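Local structure of type II restriction enzyme SfiI (2EZV) at the interface of chains A and B. The protein recognises the double-stranded DNA sequence 5'-GGCCN(5)GGCC-3' and, as a tetramer, cuts it within the unspecified spacer to leave fragments with terminal 5'-phosphates. Residues are numbered along the deposited sequence; one frame, centred on the assembly and turned at random. Chains: chain A/B, Type II restriction enzyme SfiI.

Four patches of the two-fold interface between chains A and B form two pairs of twins; distances here run between C-alpha centres. Contact 1 and contact 4, about 19 Å apart, each set the helix 10-41 of one subunit against a tyrosine, a tryptophan and a leucine of the other. Contact 2 and contact 3, about 40 Å apart, join a loop, and in contact 3 also the N-terminal segment, to the C-terminal tail of the partner. Contact 3 is about 10 Å from contact 4, with B:Gln3 in both, and contact 2 about 12 Å from contact 1. Helix and tail thus hold both halves of this interface.

Contact 1: the interface of chains A and B. Residues chain A 3, 68, 85, 92; chain B 22-23, 26-27.
A:Leu92 lays its two methyls on the helix 10-41 of chain B, one on each of two residues, in this subunit interface of the tetrameric restriction endonuclease. CD2 rests on B:Gln26, with CB of the glutamine at 3.6 Å, and CD1 reaches the hydroxyl OG1 of B:Thr23 at 3.5 Å. The methyl of that threonine, CG2, packs 3.7 Å from CD1 of A:Tyr68, the threonine and tyrosine side chains running antiparallel alongside one another. The tyrosine hydroxyl ends by the helix backbone, OH 3.3 Å from N of B:Ala27. A:Gln3 approaches the amide of B:Gln26 from the opposite direction, NE2 3.4 Å from B:Gln26 OE1.

Behind this layer A:Trp85 puts CD1 over the centre of the A:Tyr68 ring, 3.4 Å above its plane, while CD2 of A:Leu92 covers the indole toward its rim. On the helix side B:Gln26 bends at chi2 (-69°), which turns its amide toward B:Arg22. NH2 of B:Arg22 gives a hydrogen bond of 2.8 Å to OE1 of B:Gln26, the donor on a lone pair of OE1, and OE1 almost exactly in the guanidinium plane. An alanine in place of B:Gln26 would take away the chain beneath A:Leu92 CD2 and is likely to set the arginine free to turn.

Contact 2: the interface of chains A and B. Residues chain A 146-149; chain B 248, 264-266.
A:Asn148 lies against the ring of B:Phe266 and, through its amide, reads the main chain of the C-terminal tail of chain B. From CB outward, the methylene first meets ring atom CE2 of B:Phe266 at 3.7 Å. CG follows along the CD2–CE2 side of the same ring, the amide and ring planes 32° apart. At the tip the amide parts its two ends between two peptide groups: OD1 accepts a hydrogen bond from N of B:Phe266 (3.2 Å), the donor tilted from the carbonyl plane, and ND2 gives one to O of B:Phe264 (3.3 Å), which lies close to the amide plane. ND2 also lies 3.6 Å from CG of B:Pro248. With chi1 at 55°, CG sits between the backbone N and carbonyl carbon, and from there the tip faces the tail.

One residue earlier in the loop, N of A:Ala147 donates to O of B:Phe266 at 2.7 Å, a nearly straight bond along the C=O axis. The methyl CB of A:Ala147 lies over the same face as the asparagine, toward the opposite rim, 3.7 Å from CE1 of B:Phe266. B:Leu265 points the other way, its CD2 3.4 Å from CB of A:Asp149. Behind, N of A:Asp149 makes a bent hydrogen bond to OG of A:Ser146 (2.8 Å), which probably helps to shape the turn. The loop thus ties the end of chain B to chain A and helps to join the two subunits.

Contact 3: the interface of chains A and B. Residues chain A 248, 264-266; chain B 3, 146, 148-149.
At this interface of the SfiI tetramer, the amide of B:Gln3 pairs with both main-chain polar groups of A:Leu265 in the C-terminal tail of chain A. OE1 accepts a hydrogen bond from N of A:Leu265 at 2.9 Å; NE2 gives one to O of A:Leu265 at 3.0 Å, on a lone pair, nearly straight and in the plane of the amide. Beyond CG the glutamine runs extended (chi2 -164°), carrying its amide to the tail. A leucine in place of B:Gln3 would probably leave both these main-chain groups without their mates. A second side-chain amide works on the same tail: ND2 of B:Asn148 donates to O of A:Phe264 (3.2 Å) and OD1 accepts from N of A:Phe266 (3.2 Å), each donor standing above the carbonyl plane.

Among the apolar contacts, CE2 of A:Phe266 touches CG of B:Asn148 at 3.5 Å. CB of A:Leu265 lies 4.0 Å from CB of B:Ser146, and its CD1 3.8 Å from carboxylate OD1 of B:Asp149. CB of A:Phe264 meets CD of B:Gln3 at 3.8 Å, ring and amide planes almost perpendicular.

In the fold, the tail follows strand 259-263 and lies between chain B's N-terminal segment and the loop joining strands 141-145 and 151-167.

Contact 4: the interface of chains A and B. Residues chain A 22-23, 26, 30; chain B 3, 68, 85, 92.
The long helix 10-41 of chain A presents A:Thr23, A:Gln26 and A:Gln30 to B:Leu92, B:Tyr68 and B:Trp85 in this subunit interface of the restriction endonuclease tetramer. B:Leu92 sends CD2 to the aliphatic part of A:Gln26, 3.3 Å from its CG, and CD1 toward the hydroxyl of A:Thr23. CB of the same leucine reaches CG of A:Arg22 from across, the two side chains at about a right angle. The threonine methyl CG2 faces CD1 of B:Tyr68 at 3.7 Å.

The indole of B:Trp85 carries CD2 of B:Leu92 and the amide carbon CD of A:Gln26 on one face, both toward its rim. Its CD1 in turn sits over the centre of the B:Tyr68 ring.

A:Gln30 adds a polar, water-linked part to the contact. Its CG is anti to the carbonyl carbon (chi1 -68°) and the extended chain carries the amide to the ends of both rings, with OE1 3.6 Å from CZ2 of B:Trp85. NE2 of A:Gln30 lies 3.2 Å from the phenol OH of B:Tyr68, at most a weak hydrogen bond, since the hydroxyl stands above the amide plane. Water 1 also joins the two, 2.7 Å from NE2 of A:Gln30 and 2.6 Å from OH of B:Tyr68, at the edge of the tyrosine ring. Water 2 lies in the indole plane, 2.9 Å from NE1 of B:Trp85, and links it to the same amide nitrogen. At the other end of the patch, NE2 of B:Gln3 comes near OE1 of A:Gln26, but the N-H of B:Gln3 points elsewhere.

Contact 1: the interface of chains A and B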
loop_
_atom_site.group_PDB
_atom_site.type_symbol
_atom_site.label_atom_id
_atom_site.label_comp_id
_atom_site.label_asym_id
_atom_site.label_seq_id
_atom_site.Cartn_x
_atom_site.Cartn_y
_atom_site.Cartn_z
ATOM N N GLN A 3 -14.777 -4.400 21.152
ATOM C CA GLN A 3 -14.122 -3.362 20.385
ATOM C C GLN A 3 -13.307 -2.515 21.372
ATOM O O GLN A 3 -12.317 -1.889 21.000
ATOM C CB GLN A 3 -15.162 -2.502 19.670
ATOM C CG GLN A 3 -15.938 -3.244 18.594
ATOM C CD GLN A 3 -16.768 -2.304 17.745
ATOM O OE1 GLN A 3 -17.707 -1.669 18.231
ATOM N NE2 GLN A 3 -16.417 -2.200 16.464
ATOM N N TYR A 68 -4.869 -3.940 8.362
ATOM C CA TYR A 68 -6.007 -3.030 8.195
ATOM C C TYR A 68 -5.779 -1.637 8.798
ATOM O O TYR A 68 -6.118 -1.400 9.947
ATOM C CB TYR A 68 -7.201 -3.718 8.860
ATOM C CG TYR A 68 -8.599 -3.216 8.561
ATOM C CD1 TYR A 68 -9.702 -3.973 8.959
ATOM C CD2 TYR A 68 -8.834 -1.988 7.924
ATOM C CE1 TYR A 68 -11.000 -3.538 8.739
ATOM C CE2 TYR A 68 -10.147 -1.542 7.696
ATOM C CZ TYR A 68 -11.219 -2.330 8.109
ATOM O OH TYR A 68 -12.516 -1.939 7.885
ATOM N N TRP A 85 -6.429 -1.777 12.803
ATOM C CA TRP A 85 -7.329 -2.761 13.409
ATOM C C TRP A 85 -6.507 -4.044 13.446
ATOM O O TRP A 85 -5.786 -4.354 12.486
ATOM C CB TRP A 85 -8.567 -3.036 12.553
ATOM C CG TRP A 85 -9.523 -1.917 12.399
ATOM C CD1 TRP A 85 -9.638 -1.079 11.329
ATOM C CD2 TRP A 85 -10.579 -1.568 13.298
ATOM N NE1 TRP A 85 -10.711 -0.236 11.498
ATOM C CE2 TRP A 85 -11.308 -0.514 12.697
ATOM C CE3 TRP A 85 -10.988 -2.045 14.551
ATOM C CZ2 TRP A 85 -12.422 0.067 13.304
ATOM C CZ3 TRP A 85 -12.097 -1.466 15.158
ATOM C CH2 TRP A 85 -12.804 -0.418 14.533
ATOM N N LEU A 92 -12.288 -7.413 16.510
ATOM C CA LEU A 92 -11.404 -6.651 15.632
ATOM C C LEU A 92 -11.003 -5.476 16.510
ATOM O O LEU A 92 -11.769 -4.520 16.683
ATOM C CB LEU A 92 -12.142 -6.143 14.395
ATOM C CG LEU A 92 -11.238 -5.425 13.391
ATOM C CD1 LEU A 92 -10.259 -6.417 12.755
ATOM C CD2 LEU A 92 -12.081 -4.774 12.323
ATOM N N ARG B 22 -15.093 -11.437 10.740
ATOM C CA ARG B 22 -15.308 -10.192 11.471
ATOM C C ARG B 22 -14.602 -9.010 10.815
ATOM O O ARG B 22 -15.189 -7.941 10.656
ATOM C CB ARG B 22 -14.828 -10.325 12.922
ATOM C CG ARG B 22 -15.140 -9.101 13.763
ATOM C CD ARG B 22 -16.650 -8.851 13.807
ATOM N NE ARG B 22 -17.005 -7.611 14.495
ATOM C CZ ARG B 22 -16.820 -6.393 13.990
ATOM N NH1 ARG B 22 -16.280 -6.246 12.785
ATOM N NH2 ARG B 22 -17.188 -5.318 14.685
ATOM N N THR B 23 -13.340 -9.209 10.445
ATOM C CA THR B 23 -12.539 -8.171 9.794
ATOM C C THR B 23 -13.222 -7.706 8.508
ATOM O O THR B 23 -13.344 -6.505 8.241
ATOM C CB THR B 23 -11.137 -8.712 9.445
ATOM O OG1 THR B 23 -10.512 -9.207 10.634
ATOM C CG2 THR B 23 -10.271 -7.629 8.844
ATOM N N GLN B 26 -16.328 -5.397 8.968
ATOM C CA GLN B 26 -16.015 -3.997 9.267
ATOM C C GLN B 26 -15.739 -3.266 7.971
ATOM O O GLN B 26 -16.162 -2.130 7.783
ATOM C CB GLN B 26 -14.758 -3.861 10.126
ATOM C CG GLN B 26 -14.984 -4.009 11.603
ATOM C CD GLN B 26 -15.766 -2.872 12.227
ATOM O OE1 GLN B 26 -16.522 -3.095 13.150
ATOM N NE2 GLN B 26 -15.572 -1.658 11.743
ATOM N N ALA B 27 -14.990 -3.920 7.094
ATOM C CA ALA B 27 -14.629 -3.341 5.810
ATOM C C ALA B 27 -15.892 -3.008 5.033
ATOM O O ALA B 27 -16.085 -1.877 4.598
ATOM C CB ALA B 27 -13.759 -4.313 5.025
#

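Contact 2: the interface of chains A and B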
loop_
_atom_site.group_PDB
_atom_site.type_symbol
_atom_site.label_atom_id
_atom_site.label_comp_id
_atom_site.label_asym_id
_atom_site.label_seq_id
_atom_site.Cartn_x
_atom_site.Cartn_y
_atom_site.Cartn_z
ATOM N N SER A 146 -15.927 7.517 16.283
ATOM C CA SER A 146 -16.720 6.624 15.442
ATOM C C SER A 146 -17.641 7.460 14.573
ATOM O O SER A 146 -17.926 8.620 14.877
ATOM C CB SER A 146 -17.557 5.661 16.285
ATOM O OG SER A 146 -18.582 6.347 16.974
ATOM N N ALA A 147 -18.103 6.869 13.485
ATOM C CA ALA A 147 -18.989 7.579 12.581
ATOM C C ALA A 147 -20.429 7.531 13.082
ATOM O O ALA A 147 -21.249 8.349 12.693
ATOM C CB ALA A 147 -18.902 6.969 11.197
ATOM N N ASN A 148 -20.731 6.585 13.964
ATOM C CA ASN A 148 -22.099 6.445 14.454
ATOM C C ASN A 148 -22.312 6.648 15.951
ATOM O O ASN A 148 -23.409 6.400 16.454
ATOM C CB ASN A 148 -22.637 5.066 14.046
ATOM C CG ASN A 148 -21.738 3.921 14.518
ATOM O OD1 ASN A 148 -20.520 4.066 14.594
ATOM N ND2 ASN A 148 -22.341 2.773 14.816
ATOM N N ASP A 149 -21.292 7.113 16.666
ATOM C CA ASP A 149 -21.431 7.292 18.108
ATOM C C ASP A 149 -20.320 8.111 18.755
ATOM O O ASP A 149 -19.858 9.106 18.206
ATOM C CB ASP A 149 -21.526 5.907 18.767
ATOM C CG ASP A 149 -21.337 5.948 20.274
ATOM O OD1 ASP A 149 -20.193 5.730 20.741
ATOM O OD2 ASP A 149 -22.328 6.212 20.995
ATOM N N PRO B 248 -24.769 -1.339 11.437
ATOM C CA PRO B 248 -23.630 -2.110 11.942
ATOM C C PRO B 248 -24.088 -3.157 12.954
ATOM O O PRO B 248 -24.054 -2.923 14.162
ATOM C CB PRO B 248 -22.756 -1.033 12.574
ATOM C CG PRO B 248 -23.796 -0.100 13.147
ATOM C CD PRO B 248 -24.784 0.020 12.013
ATOM N N PHE B 264 -22.091 -2.395 16.477
ATOM C CA PHE B 264 -20.706 -2.040 16.723
ATOM C C PHE B 264 -20.389 -0.696 16.112
ATOM O O PHE B 264 -21.102 -0.216 15.233
ATOM C CB PHE B 264 -19.790 -3.121 16.151
ATOM C CG PHE B 264 -19.944 -3.336 14.670
ATOM C CD1 PHE B 264 -19.272 -2.523 13.758
ATOM C CD2 PHE B 264 -20.744 -4.363 14.187
ATOM C CE1 PHE B 264 -19.390 -2.735 12.383
ATOM C CE2 PHE B 264 -20.873 -4.584 12.816
ATOM C CZ PHE B 264 -20.190 -3.766 11.909
ATOM N N LEU B 265 -19.321 -0.075 16.588
ATOM C CA LEU B 265 -18.935 1.220 16.067
ATOM C C LEU B 265 -18.101 1.027 14.815
ATOM O O LEU B 265 -17.426 0.014 14.661
ATOM C CB LEU B 265 -18.132 1.978 17.113
ATOM C CG LEU B 265 -18.792 2.107 18.484
ATOM C CD1 LEU B 265 -17.866 2.878 19.412
ATOM C CD2 LEU B 265 -20.126 2.815 18.351
ATOM N N PHE B 266 -18.156 1.999 13.916
ATOM C CA PHE B 266 -17.374 1.936 12.693
ATOM C C PHE B 266 -16.901 3.341 12.379
ATOM O O PHE B 266 -17.492 4.314 12.856
ATOM C CB PHE B 266 -18.209 1.354 11.540
ATOM C CG PHE B 266 -19.379 2.213 11.120
ATOM C CD1 PHE B 266 -19.235 3.173 10.124
ATOM C CD2 PHE B 266 -20.635 2.024 11.687
ATOM C CE1 PHE B 266 -20.331 3.931 9.692
ATOM C CE2 PHE B 266 -21.730 2.772 11.264
ATOM C CZ PHE B 266 -21.578 3.726 10.264
#

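Contact 3: the interface of chains A and B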
loop_
_atom_site.group_PDB
_atom_site.type_symbol
_atom_site.label_atom_id
_atom_site.label_comp_id
_atom_site.label_asym_id
_atom_site.label_seq_id
_atom_site.Cartn_x
_atom_site.Cartn_y
_atom_site.Cartn_z
ATOM N N PRO A 248 15.734 -18.551 13.079
ATOM C CA PRO A 248 14.295 -18.394 13.339
ATOM C C PRO A 248 13.827 -19.108 14.612
ATOM O O PRO A 248 13.243 -20.193 14.554
ATOM C CB PRO A 248 13.659 -18.971 12.079
ATOM C CG PRO A 248 14.627 -20.082 11.719
ATOM C CD PRO A 248 15.971 -19.418 11.909
ATOM N N PHE A 264 11.171 -21.936 13.675
ATOM C CA PHE A 264 9.998 -21.817 12.818
ATOM C C PHE A 264 10.371 -21.562 11.370
ATOM O O PHE A 264 11.488 -21.145 11.072
ATOM C CB PHE A 264 9.077 -20.698 13.335
ATOM C CG PHE A 264 9.713 -19.328 13.341
ATOM C CD1 PHE A 264 9.691 -18.528 12.204
ATOM C CD2 PHE A 264 10.332 -18.839 14.488
ATOM C CE1 PHE A 264 10.275 -17.261 12.204
ATOM C CE2 PHE A 264 10.921 -17.568 14.497
ATOM C CZ PHE A 264 10.890 -16.780 13.349
ATOM N N LEU A 265 9.426 -21.826 10.476
ATOM C CA LEU A 265 9.636 -21.630 9.048
ATOM C C LEU A 265 9.444 -20.170 8.664
ATOM O O LEU A 265 8.565 -19.489 9.198
ATOM C CB LEU A 265 8.650 -22.491 8.256
ATOM C CG LEU A 265 8.709 -23.992 8.554
ATOM C CD1 LEU A 265 7.709 -24.746 7.691
ATOM C CD2 LEU A 265 10.116 -24.488 8.278
ATOM N N PHE A 266 10.266 -19.690 7.738
ATOM C CA PHE A 266 10.143 -18.318 7.274
ATOM C C PHE A 266 10.290 -18.253 5.758
ATOM O O PHE A 266 10.859 -19.160 5.137
ATOM C CB PHE A 266 11.165 -17.410 7.982
ATOM C CG PHE A 266 12.590 -17.647 7.579
ATOM C CD1 PHE A 266 13.144 -16.964 6.502
ATOM C CD2 PHE A 266 13.389 -18.528 8.300
ATOM C CE1 PHE A 266 14.479 -17.145 6.148
ATOM C CE2 PHE A 266 14.728 -18.718 7.954
ATOM C CZ PHE A 266 15.272 -18.020 6.872
ATOM N N GLN B 3 2.004 -22.968 13.160
ATOM C CA GLN B 3 2.180 -22.379 11.836
ATOM C C GLN B 3 1.362 -23.241 10.870
ATOM O O GLN B 3 0.834 -22.752 9.876
ATOM C CB GLN B 3 3.647 -22.391 11.397
ATOM C CG GLN B 3 4.545 -21.354 12.063
ATOM C CD GLN B 3 5.857 -21.177 11.307
ATOM O OE1 GLN B 3 6.588 -22.142 11.078
ATOM N NE2 GLN B 3 6.156 -19.939 10.908
ATOM N N SER B 146 9.139 -22.570 2.065
ATOM C CA SER B 146 9.897 -21.845 3.076
ATOM C C SER B 146 11.327 -21.741 2.586
ATOM O O SER B 146 11.746 -22.500 1.717
ATOM C CB SER B 146 9.870 -22.579 4.422
ATOM O OG SER B 146 10.713 -23.716 4.415
ATOM N N ASN B 148 13.942 -22.020 4.684
ATOM C CA ASN B 148 14.814 -22.791 5.562
ATOM C C ASN B 148 14.364 -24.226 5.780
ATOM O O ASN B 148 14.873 -24.906 6.666
ATOM C CB ASN B 148 14.937 -22.082 6.917
ATOM C CG ASN B 148 13.611 -22.019 7.672
ATOM O OD1 ASN B 148 12.551 -21.825 7.075
ATOM N ND2 ASN B 148 13.673 -22.165 8.998
ATOM N N ASP B 149 13.421 -24.691 4.973
ATOM C CA ASP B 149 12.915 -26.055 5.110
ATOM C C ASP B 149 12.135 -26.516 3.889
ATOM O O ASP B 149 12.550 -26.305 2.752
ATOM C CB ASP B 149 12.024 -26.163 6.352
ATOM C CG ASP B 149 11.260 -27.476 6.417
ATOM O OD1 ASP B 149 10.006 -27.445 6.406
ATOM O OD2 ASP B 149 11.917 -28.540 6.462
#

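Contact 4: the interface of chains A and B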
loop_
_atom_site.group_PDB
_atom_site.type_symbol
_atom_site.label_atom_id
_atom_site.label_comp_id
_atom_site.label_asym_id
_atom_site.label_seq_id
_atom_site.Cartn_x
_atom_site.Cartn_y
_atom_site.Cartn_z
ATOM N N ARG A 22 4.566 -11.754 17.825
ATOM C CA ARG A 22 4.855 -12.858 16.918
ATOM C C ARG A 22 4.920 -12.393 15.462
ATOM O O ARG A 22 5.756 -12.861 14.693
ATOM C CB ARG A 22 3.793 -13.956 17.047
ATOM C CG ARG A 22 4.064 -15.147 16.131
ATOM C CD ARG A 22 5.351 -15.870 16.545
ATOM N NE ARG A 22 5.677 -17.000 15.678
ATOM C CZ ARG A 22 6.249 -16.883 14.485
ATOM N NH1 ARG A 22 6.560 -15.685 14.023
ATOM N NH2 ARG A 22 6.505 -17.961 13.754
ATOM N N THR A 23 4.034 -11.479 15.086
ATOM C CA THR A 23 4.002 -10.963 13.719
ATOM C C THR A 23 5.284 -10.200 13.421
ATOM O O THR A 23 5.877 -10.339 12.351
ATOM C CB THR A 23 2.813 -9.996 13.507
ATOM O OG1 THR A 23 1.583 -10.687 13.751
ATOM C CG2 THR A 23 2.811 -9.448 12.085
ATOM N N GLN A 26 8.446 -12.386 12.886
ATOM C CA GLN A 26 8.524 -12.990 11.565
ATOM C C GLN A 26 9.060 -11.967 10.580
ATOM O O GLN A 26 9.861 -12.301 9.708
ATOM C CB GLN A 26 7.142 -13.458 11.092
ATOM C CG GLN A 26 6.866 -14.915 11.384
ATOM C CD GLN A 26 7.350 -15.844 10.302
ATOM O OE1 GLN A 26 7.313 -17.052 10.461
ATOM N NE2 GLN A 26 7.787 -15.289 9.187
ATOM N N GLN A 30 12.363 -12.489 8.461
ATOM C CA GLN A 30 12.375 -12.528 7.009
ATOM C C GLN A 30 13.196 -11.412 6.386
ATOM O O GLN A 30 13.633 -11.527 5.244
ATOM C CB GLN A 30 10.937 -12.546 6.473
ATOM C CG GLN A 30 10.237 -13.864 6.823
ATOM C CD GLN A 30 8.838 -14.012 6.237
ATOM O OE1 GLN A 30 8.220 -15.065 6.369
ATOM N NE2 GLN A 30 8.332 -12.960 5.592
ATOM N N GLN B 3 2.004 -22.968 13.160
ATOM C CA GLN B 3 2.180 -22.379 11.836
ATOM C C GLN B 3 1.362 -23.241 10.870
ATOM O O GLN B 3 0.834 -22.752 9.876
ATOM C CB GLN B 3 3.647 -22.391 11.397
ATOM C CG GLN B 3 4.545 -21.354 12.063
ATOM C CD GLN B 3 5.857 -21.177 11.307
ATOM O OE1 GLN B 3 6.588 -22.142 11.078
ATOM N NE2 GLN B 3 6.156 -19.939 10.908
ATOM N N TYR B 68 -0.482 -8.487 6.513
ATOM C CA TYR B 68 0.864 -8.974 6.207
ATOM C C TYR B 68 0.907 -9.873 4.970
ATOM O O TYR B 68 0.813 -11.094 5.080
ATOM C CB TYR B 68 1.355 -9.744 7.437
ATOM C CG TYR B 68 2.817 -10.119 7.481
ATOM C CD1 TYR B 68 3.346 -10.740 8.615
ATOM C CD2 TYR B 68 3.679 -9.844 6.412
ATOM C CE1 TYR B 68 4.701 -11.079 8.691
ATOM C CE2 TYR B 68 5.038 -10.176 6.475
ATOM C CZ TYR B 68 5.542 -10.792 7.620
ATOM O OH TYR B 68 6.885 -11.100 7.714
ATOM N N TRP B 85 -0.388 -13.529 5.817
ATOM C CA TRP B 85 -0.163 -14.038 7.168
ATOM C C TRP B 85 -1.291 -13.463 8.019
ATOM O O TRP B 85 -1.562 -12.261 7.974
ATOM C CB TRP B 85 1.164 -13.541 7.756
ATOM C CG TRP B 85 2.402 -14.122 7.162
ATOM C CD1 TRP B 85 3.268 -13.504 6.316
ATOM C CD2 TRP B 85 2.971 -15.406 7.453
ATOM N NE1 TRP B 85 4.352 -14.315 6.068
ATOM C CE2 TRP B 85 4.196 -15.487 6.755
ATOM C CE3 TRP B 85 2.567 -16.493 8.246
ATOM C CZ2 TRP B 85 5.027 -16.613 6.823
ATOM C CZ3 TRP B 85 3.396 -17.615 8.314
ATOM C CH2 TRP B 85 4.613 -17.662 7.606
ATOM N N LEU B 92 0.925 -17.128 14.023
ATOM C CA LEU B 92 0.869 -16.298 12.823
ATOM C C LEU B 92 0.606 -17.270 11.673
ATOM O O LEU B 92 1.525 -17.892 11.125
ATOM C CB LEU B 92 2.191 -15.573 12.612
ATOM C CG LEU B 92 2.249 -14.708 11.361
ATOM C CD1 LEU B 92 1.264 -13.548 11.492
ATOM C CD2 LEU B 92 3.683 -14.194 11.176
HETATM O O HOH W 1 8.451 -10.233 5.762
HETATM O O HOH W 2 5.759 -13.104 3.864
#